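Local coordinates for uncharacterized protein VP1736 (PDB 3LXQ) that is of unknown function but contains a sulfatase-family domain of the alkaline phosphatase clan, built on an alpha/beta fold with a central, mostly parallel beta-sheet, at residues 74-79 with 357-362; 178-183 with 246-251. One frame throughout, in Å; residues are numbered along the deposited sequence.

Contact 1. Residues 74-79 with 357-362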
# COMPACT_ATOMS: atom_id res chain seq x y z
N MSE A 74 -9.93 15.12 -9.59
CA MSE A 74 -11.10 14.82 -8.76
C MSE A 74 -12.08 13.98 -9.57
O MSE A 74 -12.37 14.30 -10.72
CB MSE A 74 -11.78 16.11 -8.28
CG MSE A 74 -12.92 15.85 -7.31
SE MSE A 74 -12.33 15.54 -5.49
CE MSE A 74 -12.26 17.42 -4.93
N ASN A 75 -12.56 12.88 -8.99
CA ASN A 75 -13.48 11.97 -9.67
C ASN A 75 -14.43 11.30 -8.70
O ASN A 75 -14.08 11.05 -7.54
CB ASN A 75 -12.73 10.91 -10.49
CG ASN A 75 -11.83 10.02 -9.64
OD1 ASN A 75 -10.65 10.33 -9.41
ND2 ASN A 75 -12.37 8.91 -9.18
N SER A 76 -15.63 10.99 -9.18
CA SER A 76 -16.62 10.33 -8.37
C SER A 76 -16.68 8.85 -8.69
O SER A 76 -16.81 8.46 -9.86
CB SER A 76 -18.01 10.95 -8.56
OG SER A 76 -18.04 12.23 -7.96
N ASN A 77 -16.59 8.04 -7.65
CA ASN A 77 -16.69 6.61 -7.79
C ASN A 77 -17.67 6.07 -6.75
O ASN A 77 -17.37 6.10 -5.55
CB ASN A 77 -15.31 5.96 -7.63
CG ASN A 77 -15.35 4.46 -7.89
OD1 ASN A 77 -14.83 3.65 -7.10
ND2 ASN A 77 -15.96 4.09 -8.99
N PRO A 78 -18.84 5.57 -7.19
CA PRO A 78 -19.74 4.97 -6.21
C PRO A 78 -19.24 3.60 -5.76
O PRO A 78 -18.70 2.83 -6.56
CB PRO A 78 -21.09 4.87 -6.94
CG PRO A 78 -20.82 5.20 -8.40
CD PRO A 78 -19.35 5.45 -8.58
N ALA A 79 -19.40 3.31 -4.48
CA ALA A 79 -18.98 2.04 -3.91
C ALA A 79 -19.76 0.87 -4.50
O ALA A 79 -20.96 0.99 -4.74
CB ALA A 79 -19.12 2.07 -2.40
N ASP A 357 -18.94 5.88 -0.82
CA ASP A 357 -18.83 6.60 -2.10
C ASP A 357 -17.65 7.57 -2.03
O ASP A 357 -17.48 8.26 -1.03
CB ASP A 357 -20.11 7.39 -2.42
CG ASP A 357 -21.28 6.50 -2.85
OD1 ASP A 357 -22.40 7.04 -2.96
OD2 ASP A 357 -21.09 5.28 -3.07
N ALA A 358 -16.86 7.61 -3.10
CA ALA A 358 -15.58 8.30 -3.10
C ALA A 358 -15.45 9.37 -4.17
O ALA A 358 -15.18 9.07 -5.34
CB ALA A 358 -14.44 7.27 -3.25
N LYS A 359 -15.64 10.62 -3.77
CA LYS A 359 -15.33 11.77 -4.61
C LYS A 359 -13.94 12.26 -4.21
O LYS A 359 -13.79 13.00 -3.25
CB LYS A 359 -16.37 12.90 -4.43
CG LYS A 359 -16.08 14.15 -5.27
CD LYS A 359 -17.24 15.13 -5.27
CE LYS A 359 -17.10 16.17 -6.38
NZ LYS A 359 -18.29 17.08 -6.38
N THR A 360 -12.91 11.80 -4.93
CA THR A 360 -11.54 12.06 -4.53
C THR A 360 -10.68 12.32 -5.76
O THR A 360 -11.10 12.02 -6.88
CB THR A 360 -10.94 10.88 -3.72
OG1 THR A 360 -10.38 9.91 -4.62
CG2 THR A 360 -11.98 10.22 -2.82
N PRO A 361 -9.46 12.86 -5.55
CA PRO A 361 -8.54 13.01 -6.67
C PRO A 361 -7.70 11.76 -6.95
O PRO A 361 -6.81 11.81 -7.79
CB PRO A 361 -7.65 14.17 -6.23
CG PRO A 361 -7.59 14.04 -4.76
CD PRO A 361 -8.97 13.57 -4.35
N MSE A 362 -7.97 10.65 -6.27
CA MSE A 362 -7.21 9.40 -6.47
C MSE A 362 -7.35 8.85 -7.88
O MSE A 362 -8.45 8.73 -8.41
CB MSE A 362 -7.62 8.32 -5.46
CG MSE A 362 -7.48 8.71 -4.00
SE MSE A 362 -7.63 7.17 -2.83
CE MSE A 362 -9.57 6.96 -2.81

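Contact 2. Residues 178-183 with 246-251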
# COMPACT_ATOMS: atom_id res chain seq x y z
N PHE A 178 -4.19 4.88 14.05
CA PHE A 178 -2.97 4.26 13.59
C PHE A 178 -2.45 3.45 14.76
O PHE A 178 -2.30 3.97 15.84
CB PHE A 178 -1.97 5.34 13.21
CG PHE A 178 -0.58 4.84 12.91
CD1 PHE A 178 -0.36 3.84 11.95
CD2 PHE A 178 0.52 5.40 13.55
CE1 PHE A 178 0.94 3.39 11.67
CE2 PHE A 178 1.82 4.97 13.27
CZ PHE A 178 2.03 3.96 12.32
N ILE A 179 -2.21 2.16 14.56
CA ILE A 179 -1.61 1.34 15.60
C ILE A 179 -0.20 0.93 15.17
O ILE A 179 -0.03 0.34 14.11
CB ILE A 179 -2.43 0.08 15.97
CG1 ILE A 179 -3.90 0.44 16.26
CG2 ILE A 179 -1.82 -0.61 17.19
CD1 ILE A 179 -4.81 -0.79 16.53
N TYR A 180 0.76 1.23 16.02
CA TYR A 180 2.18 0.97 15.79
C TYR A 180 2.81 0.43 17.08
O TYR A 180 2.36 0.75 18.17
CB TYR A 180 2.83 2.30 15.39
CG TYR A 180 4.24 2.22 14.87
CD1 TYR A 180 4.60 1.32 13.88
CD2 TYR A 180 5.22 3.10 15.35
CE1 TYR A 180 5.88 1.26 13.40
CE2 TYR A 180 6.52 3.06 14.87
CZ TYR A 180 6.84 2.13 13.90
OH TYR A 180 8.12 2.08 13.41
N GLY A 181 3.86 -0.38 16.94
CA GLY A 181 4.57 -0.94 18.08
C GLY A 181 5.71 -0.10 18.67
O GLY A 181 6.04 -0.25 19.85
N GLY A 182 6.31 0.76 17.85
CA GLY A 182 7.43 1.60 18.24
C GLY A 182 7.04 3.04 18.50
O GLY A 182 5.93 3.32 18.96
N GLU A 183 7.95 3.96 18.21
CA GLU A 183 7.70 5.39 18.40
C GLU A 183 7.11 5.98 17.12
O GLU A 183 7.74 5.94 16.06
CB GLU A 183 8.99 6.12 18.80
CG GLU A 183 8.99 7.65 18.59
CD GLU A 183 7.96 8.40 19.45
OE1 GLU A 183 8.29 8.74 20.61
OE2 GLU A 183 6.84 8.66 18.95
N PHE A 246 0.68 -1.22 11.64
CA PHE A 246 1.95 -1.33 10.91
C PHE A 246 2.96 -2.14 11.71
O PHE A 246 3.31 -1.75 12.82
CB PHE A 246 2.48 0.08 10.61
CG PHE A 246 3.69 0.14 9.69
CD1 PHE A 246 3.94 -0.87 8.76
CD2 PHE A 246 4.55 1.23 9.75
CE1 PHE A 246 5.06 -0.80 7.90
CE2 PHE A 246 5.67 1.32 8.89
CZ PHE A 246 5.92 0.30 7.97
N THR A 247 3.42 -3.25 11.14
CA THR A 247 4.39 -4.12 11.82
C THR A 247 5.77 -3.46 11.94
O THR A 247 6.08 -2.54 11.18
CB THR A 247 4.53 -5.53 11.15
OG1 THR A 247 5.10 -5.42 9.84
CG2 THR A 247 3.18 -6.24 11.09
N SER A 248 6.57 -3.97 12.89
CA SER A 248 7.90 -3.43 13.25
C SER A 248 8.97 -4.50 13.50
O SER A 248 10.17 -4.19 13.45
CB SER A 248 7.80 -2.61 14.54
OG SER A 248 7.22 -1.34 14.28
N SER A 249 8.56 -5.73 13.79
CA SER A 249 9.56 -6.76 14.15
C SER A 249 10.61 -6.99 13.08
O SER A 249 11.79 -7.16 13.39
CB SER A 249 8.92 -8.11 14.51
OG SER A 249 8.31 -8.04 15.78
N ASN A 250 10.18 -7.00 11.82
CA ASN A 250 11.07 -7.23 10.69
C ASN A 250 11.95 -6.02 10.35
O ASN A 250 11.75 -5.36 9.32
CB ASN A 250 10.26 -7.71 9.48
CG ASN A 250 11.13 -8.15 8.34
OD1 ASN A 250 12.29 -8.50 8.53
ND2 ASN A 250 10.58 -8.13 7.14
N HIS A 251 12.90 -5.74 11.24
CA HIS A 251 13.94 -4.72 11.07
C HIS A 251 15.20 -5.27 11.71
O HIS A 251 15.13 -5.90 12.78
CB HIS A 251 13.64 -3.46 11.86
CG HIS A 251 12.72 -2.49 11.20
ND1 HIS A 251 11.38 -2.41 11.52
CD2 HIS A 251 12.95 -1.53 10.27
CE1 HIS A 251 10.82 -1.45 10.80
NE2 HIS A 251 11.75 -0.91 10.03
O HOH W 1 4.89 -2.05 15.00

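Contact 1. Residues 74-79 with 357-362
A small two-stranded antiparallel sheet pairs strand 75-77 with strand 358-360, two pieces of chain far apart in sequence. Four backbone hydrogen bonds hold it in register. N75 and T360 form one hydrogen-bonded pair: N75 N gives to T360 O at 2.7 Å, and T360 N returns a bond to N75 O. N77 and A358 form the other, with A358 N to N77 O the straightest of the four (N-H...O 167°). Between them S76 and K359 make a non-hydrogen-bonded pair, where the CA atoms come within 4.2 Å. Here K359 CA and S76 CA each direct a C-H at a carbonyl oxygen, N75 O and A358 O.

S76 and K359 share the more open face of the sheet. K359 runs out fully extended, with CG anti to the backbone N. S76 OG lies alongside its base, 3.8 Å from K359 CG. The M74 chain is bent at chi2 and chi3 and crosses K359 at about a right angle. Its SE rests 4.0 Å from K359 CG and 4.1 Å from P361 CD.

Past the strands one more bond links the two segments. D357 OD2 accepts from A79 N at 3.0 Å, met from above the carboxylate plane, so a side chain continues the ladder. Within 360-362, T360 OG1 takes the N-H of M362 at 3.0 Å in a local ST turn that spans P361.

A358 and T360 share the other face with N75 and N77. A358 packs on L351 of helix 346-353 and T360 on L168 of helix 165-171. M362 reaches both helices, and the edge of strand 75-77 bonds through S76 to the loop at D65.

Contact 2. Residues 178-183 with 246-251
F178, Y180 and F246 all carry CG anti to the backbone N (chi1 within 10° of 180° in each), and this sets the F178 and Y180 side chains beside that of F246, pointing the same way. F178 CE1 touches F246 CB at 3.8 Å. Y180 CE1 meets F246 CD2 at 3.9 Å. The Y180 and F246 planes are nearly parallel, 21° apart, but slid so far that the rings barely overlap. This is a side-by-side contact and not a full stack. Carbonyl F246 O sits at the edge of the Y180 ring, near its plane. G182 N lies over one face of that ring.

The strand ends 178-180 and 246 are neighbours in the parallel part of the central sheet. F246 N donates to I179 O at 3.0 Å, nearly along the C=O axis. Beyond this bond a water joins the two chains. It accepts from G181 N at 2.8 Å, donates to F246 O and bonds S248 OG at 2.5 Å. S248 OG also lies 3.1 Å from Y180 CE1. Further on, S248 O lies in the plane of the H251 ring and takes a nearly straight bond from H251 ND1, which stands above the carbonyl plane. W216 stacks on H251.

The water thus satisfies three buried polar groups past the I179-F246 bond, beside three aromatic rings, one of them the phenol of Y180.

Overall arrangement
Contact 1 lies toward the surface and is partly buried, whereas all the touching residues of contact 2 are buried. They sit on opposite sides of the chain's centre, with their own centres 30 Å apart and nearest atoms about 17 Å apart. Residues 178-183 and 246-251 fall within the long loop that contact 1 closes. The two share no element: contact 1 is a separate antiparallel ribbon beside helices 346-353 and 165-171, while contact 2 lies at the C-terminal ends of two neighbouring parallel strands of the central sheet. The first relies on a regular backbone ladder extended by a carboxylate. The second has one direct backbone bond, side-by-side aromatic rings and a shared water.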